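PDB 3GMF: protein-disulfide isomerase from Novosphingobium aromaticivorans, which probably acts as a thiol-disulfide oxidoreductase or disulfide isomerase of the thioredoxin superfamily. Local coordinates for residues R18-C27 / I53-D64; M65-C73 / C143-A154. All blocks are in the same frame, centred on the assembly; numbering follows the deposited sequence. Where two conformers were deposited one is given.

Interaction 1. Residues R18-C27 / I53-D64; sequences RLVEFVSYTC and IEVRNFVRDPID
Val23 and Val55 meet methyl to methyl on one face of two parallel strands, CG2 to CG1 at 4.0 Å, and the CG2 of Ile53 presses on the carboxylate end of Glu21. On the other face of the sheet the CG1 of Val20 lies over one face of the Arg56 guanidinium, 3.4 Å from NE in the conformer described, while the Phe22 ring runs alongside the same arginine, steeply turned to the guanidinium. These are the central strand 17-23 and its parallel neighbour 51-57 in a thioredoxin-type sheet, joined by a beta-alpha-beta crossover through helix 28-46 and stitched by bonds such as Glu54 N to Leu19 O. Arg18 NH1 reaches Glu54 OE1 at 3.0 Å in its own guanidinium plane and Arg56, in that conformer, holds OE2 through NE and NH2, a salt-bridge network to which His7 adds a hydrogen bond. Beyond the strand ends, Ser24 OG donates to Asp64 OD2 at 2.6 Å and accepts from Arg60 NE. With OG1 set between its backbone N and carbonyl carbon (chi1 55°), Thr26 donates to the syn lone pair of Asp61 OD2 and accepts from Arg60 NH2. Asp64 OD2 also takes Arg60 N, from the face opposite Ser24, and its OD1 takes Tyr25 N. Such charged and hydroxyl groups would fix the turn into Cys27, consistent with a thioredoxin-type CxxC active site.

Interaction 2. Residues M65-C73 / C143-A154; sequences MTVALITNC and CLSNEALAKKLA
Leu69 reaches into the turn between helices 137-144 and 147-164 and the helix start beyond it, its CD2 lying 3.4 Å from Asn146 O and 4.0 Å from Ala150 CB. Leu153 answers from the other side: CD1 touches Ala68 CB at 3.9 Å and the SD of Met65, while CD2 faces the amide of Asn72. Met65 arrives there by a bent chain, CG anti to the backbone N (chi1 -176°) and then folded at the next two torsions, which carries CE to 3.4 Å from Ala150 O. Each leucine is thus a knob in a hole of the opposite segment, in a steep crossing of 107° between helices 65-73 and 147-154. Asn72 turns its ND2 back to Ala68 O at 2.8 Å, the same ND2 also hydrogen-bonds Asn57 OD1, and its CB lies against Leu149 CD2. An alanine here would probably leave Leu153 CD2 without the amide it packs on, and Ala68 O and Asn57 OD1 each short of a donor. The Leu144 CD2 methyl meets Thr66 CG2 at 3.7 Å and lies beside Ile70. A disulfide, SG to SG 2.0 Å, ties Cys73 to Cys143.

How the interactions relate
Interaction 1 lies near the centre of the chain and is largely buried, whereas interaction 2, about 13 Å away between centres, is only partly buried within the helical part of the molecule. Helix 62-73 serves both: its first turn closes the polar end of interaction 1, and the rest supplies one side of interaction 2. Interaction 1 combines strand pairing and some apolar packing with salt bridges and hydroxyl-carboxylate bonds; the second has no hydrogen bond between its segments and relies on apolar interlocking plus a covalent link. The two also touch directly: Tyr25 OH lies 2.8 Å from Thr71 OG1 in a probable hydrogen bond, His83 ND1 also bonds that hydroxyl, and the Tyr25 ring packs on Val67.

Interaction 1. Residues R18-C27 / I53-D64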
# COMPACT_ATOMS: atom_id res chain seq x y z
N ARG A 18 -4.42 -15.01 -10.15
CA ARG A 18 -4.02 -13.63 -9.93
C ARG A 18 -4.78 -13.09 -8.72
O ARG A 18 -6.00 -12.92 -8.77
CB ARG A 18 -4.34 -12.79 -11.17
CG ARG A 18 -4.01 -11.30 -11.05
CD ARG A 18 -2.51 -11.04 -11.01
NE ARG A 18 -1.85 -11.33 -12.28
CZ ARG A 18 -1.68 -10.46 -13.28
NH1 ARG A 18 -2.12 -9.21 -13.17
NH2 ARG A 18 -1.05 -10.83 -14.39
N LEU A 19 -4.04 -12.83 -7.64
CA LEU A 19 -4.60 -12.26 -6.41
C LEU A 19 -4.36 -10.75 -6.46
O LEU A 19 -3.22 -10.31 -6.49
CB LEU A 19 -3.89 -12.84 -5.18
CG LEU A 19 -4.27 -12.19 -3.83
CD1 LEU A 19 -5.78 -12.38 -3.49
CD2 LEU A 19 -3.38 -12.68 -2.70
N VAL A 20 -5.44 -9.98 -6.44
CA VAL A 20 -5.35 -8.52 -6.33
C VAL A 20 -5.63 -8.12 -4.90
O VAL A 20 -6.62 -8.56 -4.33
CB VAL A 20 -6.37 -7.84 -7.22
CG1 VAL A 20 -6.36 -6.32 -7.00
CG2 VAL A 20 -6.06 -8.15 -8.69
N GLU A 21 -4.77 -7.27 -4.33
CA GLU A 21 -4.90 -6.81 -2.93
C GLU A 21 -5.08 -5.30 -2.98
O GLU A 21 -4.27 -4.63 -3.60
CB GLU A 21 -3.61 -7.08 -2.14
CG GLU A 21 -3.14 -8.55 -2.11
CD GLU A 21 -1.90 -8.77 -1.22
OE1 GLU A 21 -1.22 -7.78 -0.89
OE2 GLU A 21 -1.64 -9.92 -0.85
N PHE A 22 -6.18 -4.79 -2.39
CA PHE A 22 -6.40 -3.35 -2.26
C PHE A 22 -6.01 -3.05 -0.84
O PHE A 22 -6.68 -3.50 0.10
CB PHE A 22 -7.87 -2.99 -2.48
CG PHE A 22 -8.38 -3.33 -3.86
CD1 PHE A 22 -8.26 -2.42 -4.91
CD2 PHE A 22 -9.02 -4.54 -4.09
CE1 PHE A 22 -8.76 -2.73 -6.19
CE2 PHE A 22 -9.53 -4.84 -5.36
CZ PHE A 22 -9.38 -3.95 -6.41
N VAL A 23 -4.92 -2.30 -0.66
CA VAL A 23 -4.37 -2.11 0.69
C VAL A 23 -4.03 -0.63 0.92
O VAL A 23 -3.80 0.13 -0.02
CB VAL A 23 -3.12 -2.99 0.98
CG1 VAL A 23 -3.47 -4.51 0.86
CG2 VAL A 23 -1.95 -2.61 0.05
N SER A 24 -3.95 -0.27 2.20
CA SER A 24 -3.74 1.12 2.60
C SER A 24 -2.67 1.17 3.68
O SER A 24 -2.73 0.38 4.62
CB SER A 24 -5.04 1.67 3.17
OG SER A 24 -4.80 2.85 3.94
N TYR A 25 -1.73 2.12 3.56
CA TYR A 25 -0.60 2.21 4.53
C TYR A 25 -1.00 2.63 5.94
O TYR A 25 -0.24 2.42 6.89
CB TYR A 25 0.52 3.13 4.02
CG TYR A 25 1.18 2.60 2.77
CD1 TYR A 25 2.00 1.46 2.84
CD2 TYR A 25 0.99 3.22 1.53
CE1 TYR A 25 2.61 0.95 1.70
CE2 TYR A 25 1.61 2.69 0.35
CZ TYR A 25 2.41 1.56 0.46
OH TYR A 25 3.01 1.04 -0.67
N THR A 26 -2.18 3.24 6.07
CA THR A 26 -2.63 3.75 7.39
C THR A 26 -3.62 2.82 8.08
O THR A 26 -4.17 3.14 9.14
CB THR A 26 -3.23 5.16 7.29
OG1 THR A 26 -4.31 5.16 6.32
CG2 THR A 26 -2.15 6.17 6.90
N CYS A 27 -3.86 1.66 7.46
CA CYS A 27 -4.86 0.71 7.96
C CYS A 27 -4.20 -0.37 8.82
O CYS A 27 -3.27 -1.05 8.38
CB CYS A 27 -5.59 0.07 6.75
SG CYS A 27 -6.63 -1.35 7.18
N ILE A 53 0.77 -11.87 -7.31
CA ILE A 53 0.06 -10.91 -6.44
C ILE A 53 0.17 -9.52 -7.02
O ILE A 53 1.27 -9.02 -7.22
CB ILE A 53 0.61 -10.88 -5.01
CG1 ILE A 53 0.60 -12.28 -4.39
CG2 ILE A 53 -0.23 -9.92 -4.14
CD1 ILE A 53 1.43 -12.41 -3.16
N GLU A 54 -0.97 -8.90 -7.25
CA GLU A 54 -1.03 -7.55 -7.74
C GLU A 54 -1.42 -6.64 -6.58
O GLU A 54 -2.56 -6.70 -6.10
CB GLU A 54 -2.05 -7.43 -8.85
CG GLU A 54 -2.12 -6.07 -9.48
CD GLU A 54 -3.06 -6.06 -10.67
OE1 GLU A 54 -3.20 -7.12 -11.33
OE2 GLU A 54 -3.64 -5.01 -10.94
N VAL A 55 -0.48 -5.84 -6.11
CA VAL A 55 -0.74 -4.94 -4.99
C VAL A 55 -1.22 -3.63 -5.55
O VAL A 55 -0.56 -3.02 -6.40
CB VAL A 55 0.53 -4.76 -4.13
CG1 VAL A 55 0.34 -3.65 -3.08
CG2 VAL A 55 0.87 -6.08 -3.46
N ARG A 56 -2.40 -3.22 -5.10
CA ARG A 56 -2.90 -1.91 -5.47
C ARG A 56 -2.95 -1.00 -4.26
O ARG A 56 -3.44 -1.37 -3.18
CB ARG A 56 -4.25 -1.99 -6.17
CG ARG A 56 -4.24 -2.79 -7.47
CD ARG A 56 -5.64 -2.87 -8.00
NE ARG A 56 -5.74 -3.73 -9.17
CZ ARG A 56 -6.83 -3.83 -9.93
NH1 ARG A 56 -7.91 -3.10 -9.66
NH2 ARG A 56 -6.82 -4.65 -10.96
N ASN A 57 -2.39 0.19 -4.44
CA ASN A 57 -2.41 1.20 -3.39
C ASN A 57 -3.78 1.85 -3.36
O ASN A 57 -4.12 2.68 -4.21
CB ASN A 57 -1.32 2.24 -3.60
CG ASN A 57 0.06 1.64 -3.58
OD1 ASN A 57 0.79 1.67 -4.58
ND2 ASN A 57 0.44 1.09 -2.46
N PHE A 58 -4.57 1.46 -2.38
CA PHE A 58 -5.89 2.03 -2.19
C PHE A 58 -5.70 3.17 -1.20
O PHE A 58 -5.64 2.94 0.02
CB PHE A 58 -6.84 0.97 -1.64
CG PHE A 58 -8.26 1.43 -1.55
CD1 PHE A 58 -9.06 1.46 -2.68
CD2 PHE A 58 -8.79 1.84 -0.32
CE1 PHE A 58 -10.38 1.89 -2.59
CE2 PHE A 58 -10.12 2.26 -0.21
CZ PHE A 58 -10.91 2.29 -1.34
N VAL A 59 -5.62 4.40 -1.71
CA VAL A 59 -5.19 5.52 -0.88
C VAL A 59 -6.39 6.17 -0.19
O VAL A 59 -7.27 6.70 -0.87
CB VAL A 59 -4.44 6.56 -1.73
CG1 VAL A 59 -4.09 7.78 -0.87
CG2 VAL A 59 -3.17 5.95 -2.36
N ARG A 60 -6.41 6.15 1.15
CA ARG A 60 -7.62 6.52 1.91
C ARG A 60 -7.60 7.93 2.50
O ARG A 60 -8.66 8.47 2.87
CB ARG A 60 -7.86 5.54 3.07
CG ARG A 60 -8.03 4.05 2.64
CD ARG A 60 -8.39 3.19 3.84
NE ARG A 60 -7.38 3.37 4.90
CZ ARG A 60 -7.64 3.29 6.19
NH1 ARG A 60 -8.88 3.03 6.60
NH2 ARG A 60 -6.66 3.50 7.09
N ASP A 61 -6.38 8.48 2.65
CA ASP A 61 -6.15 9.73 3.41
C ASP A 61 -4.78 10.31 3.00
O ASP A 61 -4.00 9.64 2.32
CB ASP A 61 -6.30 9.48 4.94
CG ASP A 61 -5.24 8.52 5.47
OD1 ASP A 61 -4.06 8.87 5.39
OD2 ASP A 61 -5.61 7.41 5.95
N PRO A 62 -4.50 11.59 3.35
CA PRO A 62 -3.26 12.20 2.87
C PRO A 62 -1.98 11.61 3.50
O PRO A 62 -0.91 11.79 2.93
CB PRO A 62 -3.42 13.69 3.23
CG PRO A 62 -4.86 13.85 3.55
CD PRO A 62 -5.32 12.54 4.11
N ILE A 63 -2.10 10.98 4.67
CA ILE A 63 -0.93 10.31 5.29
C ILE A 63 -0.54 9.07 4.46
O ILE A 63 0.63 8.88 4.07
CB ILE A 63 -1.21 9.93 6.74
CG1 ILE A 63 -1.52 11.20 7.55
CG2 ILE A 63 0.03 9.27 7.41
CD1 ILE A 63 -2.26 10.88 8.83
N ASP A 64 -1.55 8.24 4.19
CA ASP A 64 -1.48 7.14 3.20
C ASP A 64 -0.88 7.61 1.87
O ASP A 64 0.06 7.00 1.34
CB ASP A 64 -2.91 6.63 2.99
CG ASP A 64 -2.97 5.21 2.41
OD1 ASP A 64 -1.92 4.59 2.13
OD2 ASP A 64 -4.11 4.73 2.25
O HOH W 1 -2.42 2.99 -0.06
O HOH W 2 -0.86 0.74 0.14

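Interaction 2. Residues M65-C73 / C143-A154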
# COMPACT_ATOMS: atom_id res chain seq x y z
N MET A 65 -1.42 8.72 1.34
CA MET A 65 -0.93 9.30 0.08
C MET A 65 0.57 9.60 0.16
O MET A 65 1.30 9.33 -0.79
CB MET A 65 -1.69 10.59 -0.30
CG MET A 65 -1.25 11.14 -1.68
SD MET A 65 -1.47 10.04 -3.15
CE MET A 65 -3.18 10.48 -3.49
N THR A 66 1.00 10.18 1.28
CA THR A 66 2.42 10.54 1.46
C THR A 66 3.30 9.29 1.41
O THR A 66 4.32 9.27 0.72
CB THR A 66 2.62 11.31 2.78
OG1 THR A 66 1.78 12.47 2.80
CG2 THR A 66 4.11 11.75 2.96
N VAL A 67 2.90 8.24 2.13
CA VAL A 67 3.63 6.96 2.06
C VAL A 67 3.63 6.36 0.64
O VAL A 67 4.67 5.89 0.15
CB VAL A 67 3.08 5.96 3.07
CG1 VAL A 67 3.85 4.67 2.96
CG2 VAL A 67 3.22 6.54 4.47
N ALA A 68 2.47 6.40 -0.02
CA ALA A 68 2.34 5.86 -1.37
C ALA A 68 3.16 6.63 -2.39
O ALA A 68 3.67 6.05 -3.34
CB ALA A 68 0.86 5.77 -1.79
N LEU A 69 3.34 7.94 -2.19
CA LEU A 69 4.27 8.67 -3.07
C LEU A 69 5.67 8.10 -2.95
O LEU A 69 6.32 7.87 -3.97
CB LEU A 69 4.25 10.18 -2.78
CG LEU A 69 2.98 10.88 -3.25
CD1 LEU A 69 2.83 12.20 -2.48
CD2 LEU A 69 2.92 11.04 -4.80
N ILE A 70 6.10 7.82 -1.73
CA ILE A 70 7.44 7.29 -1.47
C ILE A 70 7.60 5.91 -2.12
O ILE A 70 8.50 5.72 -2.95
CB ILE A 70 7.79 7.24 0.03
CG1 ILE A 70 7.65 8.63 0.68
CG2 ILE A 70 9.20 6.68 0.24
CD1 ILE A 70 7.71 8.60 2.22
N THR A 71 6.71 4.97 -1.80
CA THR A 71 6.84 3.60 -2.33
C THR A 71 6.70 3.54 -3.87
O THR A 71 7.32 2.69 -4.53
CB THR A 71 5.87 2.60 -1.64
OG1 THR A 71 4.52 2.93 -1.99
CG2 THR A 71 6.03 2.67 -0.11
N ASN A 72 5.94 4.47 -4.45
CA ASN A 72 5.77 4.50 -5.91
C ASN A 72 6.85 5.28 -6.67
O ASN A 72 6.84 5.23 -7.91
CB ASN A 72 4.37 4.98 -6.31
CG ASN A 72 3.30 3.93 -6.05
OD1 ASN A 72 2.93 3.18 -6.95
ND2 ASN A 72 2.82 3.86 -4.81
N CYS A 73 7.76 5.91 -5.96
CA CYS A 73 8.80 6.74 -6.64
C CYS A 73 10.06 5.93 -6.83
O CYS A 73 10.85 6.31 -7.64
CB CYS A 73 9.08 8.08 -5.93
SG CYS A 73 10.16 8.06 -4.46
N CYS A 143 10.29 13.27 -4.56
CA CYS A 143 9.22 12.28 -4.45
C CYS A 143 7.95 12.92 -3.86
O CYS A 143 6.85 12.75 -4.40
CB CYS A 143 9.64 11.03 -3.63
SG CYS A 143 10.93 9.95 -4.35
N LEU A 144 8.10 13.63 -2.75
CA LEU A 144 6.95 14.26 -2.08
C LEU A 144 6.29 15.40 -2.85
O LEU A 144 5.16 15.79 -2.51
CB LEU A 144 7.33 14.78 -0.70
CG LEU A 144 7.84 13.78 0.33
CD1 LEU A 144 8.15 14.54 1.59
CD2 LEU A 144 6.85 12.63 0.59
N SER A 145 6.99 15.96 -3.83
CA SER A 145 6.45 17.06 -4.63
C SER A 145 5.79 16.56 -5.93
O SER A 145 5.22 17.35 -6.68
CB SER A 145 7.52 18.12 -4.93
OG SER A 145 8.64 17.56 -5.60
N ASN A 146 5.88 15.25 -6.18
CA ASN A 146 5.32 14.65 -7.40
C ASN A 146 3.78 14.57 -7.35
O ASN A 146 3.17 13.50 -7.16
CB ASN A 146 5.97 13.28 -7.68
CG ASN A 146 5.73 12.77 -9.10
OD1 ASN A 146 4.92 13.32 -9.85
ND2 ASN A 146 6.40 11.70 -9.47
N GLU A 147 3.16 15.73 -7.53
CA GLU A 147 1.71 15.89 -7.54
C GLU A 147 1.05 15.17 -8.71
O GLU A 147 -0.10 14.71 -8.58
CB GLU A 147 1.35 17.37 -7.59
CG GLU A 147 -0.10 17.68 -7.28
CD GLU A 147 -0.39 19.15 -7.42
OE1 GLU A 147 0.24 19.80 -8.28
OE2 GLU A 147 -1.24 19.66 -6.66
N ALA A 148 1.76 15.07 -9.83
CA ALA A 148 1.28 14.33 -11.01
C ALA A 148 1.04 12.88 -10.63
O ALA A 148 -0.00 12.32 -10.96
CB ALA A 148 2.28 14.41 -12.16
N LEU A 149 2.00 12.29 -9.92
CA LEU A 149 1.87 10.93 -9.41
C LEU A 149 0.74 10.80 -8.38
O LEU A 149 -0.01 9.83 -8.43
CB LEU A 149 3.19 10.40 -8.85
CG LEU A 149 3.18 8.94 -8.35
CD1 LEU A 149 2.81 7.95 -9.46
CD2 LEU A 149 4.51 8.58 -7.69
N ALA A 150 0.62 11.77 -7.47
CA ALA A 150 -0.47 11.78 -6.50
C ALA A 150 -1.82 11.72 -7.21
O ALA A 150 -2.71 10.99 -6.80
CB ALA A 150 -0.41 13.02 -5.65
N LYS A 151 -1.96 12.49 -8.28
CA LYS A 151 -3.21 12.48 -9.04
C LYS A 151 -3.51 11.13 -9.68
O LYS A 151 -4.68 10.72 -9.75
CB LYS A 151 -3.18 13.57 -10.11
CG LYS A 151 -3.29 14.97 -9.53
CD LYS A 151 -2.96 15.97 -10.65
CE LYS A 151 -3.15 17.40 -10.22
NZ LYS A 151 -2.63 18.28 -11.30
N LYS A 152 -2.47 10.45 -10.14
CA LYS A 152 -2.60 9.12 -10.75
C LYS A 152 -2.97 8.07 -9.71
O LYS A 152 -3.80 7.19 -9.96
CB LYS A 152 -1.31 8.72 -11.48
CG LYS A 152 -1.00 9.59 -12.70
CD LYS A 152 -1.90 9.28 -13.89
CE LYS A 152 -1.32 8.17 -14.75
NZ LYS A 152 -2.17 7.89 -15.94
N LEU A 153 -2.37 8.18 -8.53
CA LEU A 153 -2.72 7.28 -7.43
C LEU A 153 -4.15 7.55 -6.97
O LEU A 153 -4.87 6.60 -6.65
CB LEU A 153 -1.75 7.42 -6.26
CG LEU A 153 -0.30 7.01 -6.54
CD1 LEU A 153 0.53 7.48 -5.32
CD2 LEU A 153 -0.14 5.52 -6.79
N ALA A 154 -4.56 8.82 -6.93
CA ALA A 154 -5.96 9.16 -6.65
C ALA A 154 -6.92 8.55 -7.70
O ALA A 154 -7.97 7.99 -7.36
CB ALA A 154 -6.13 10.68 -6.59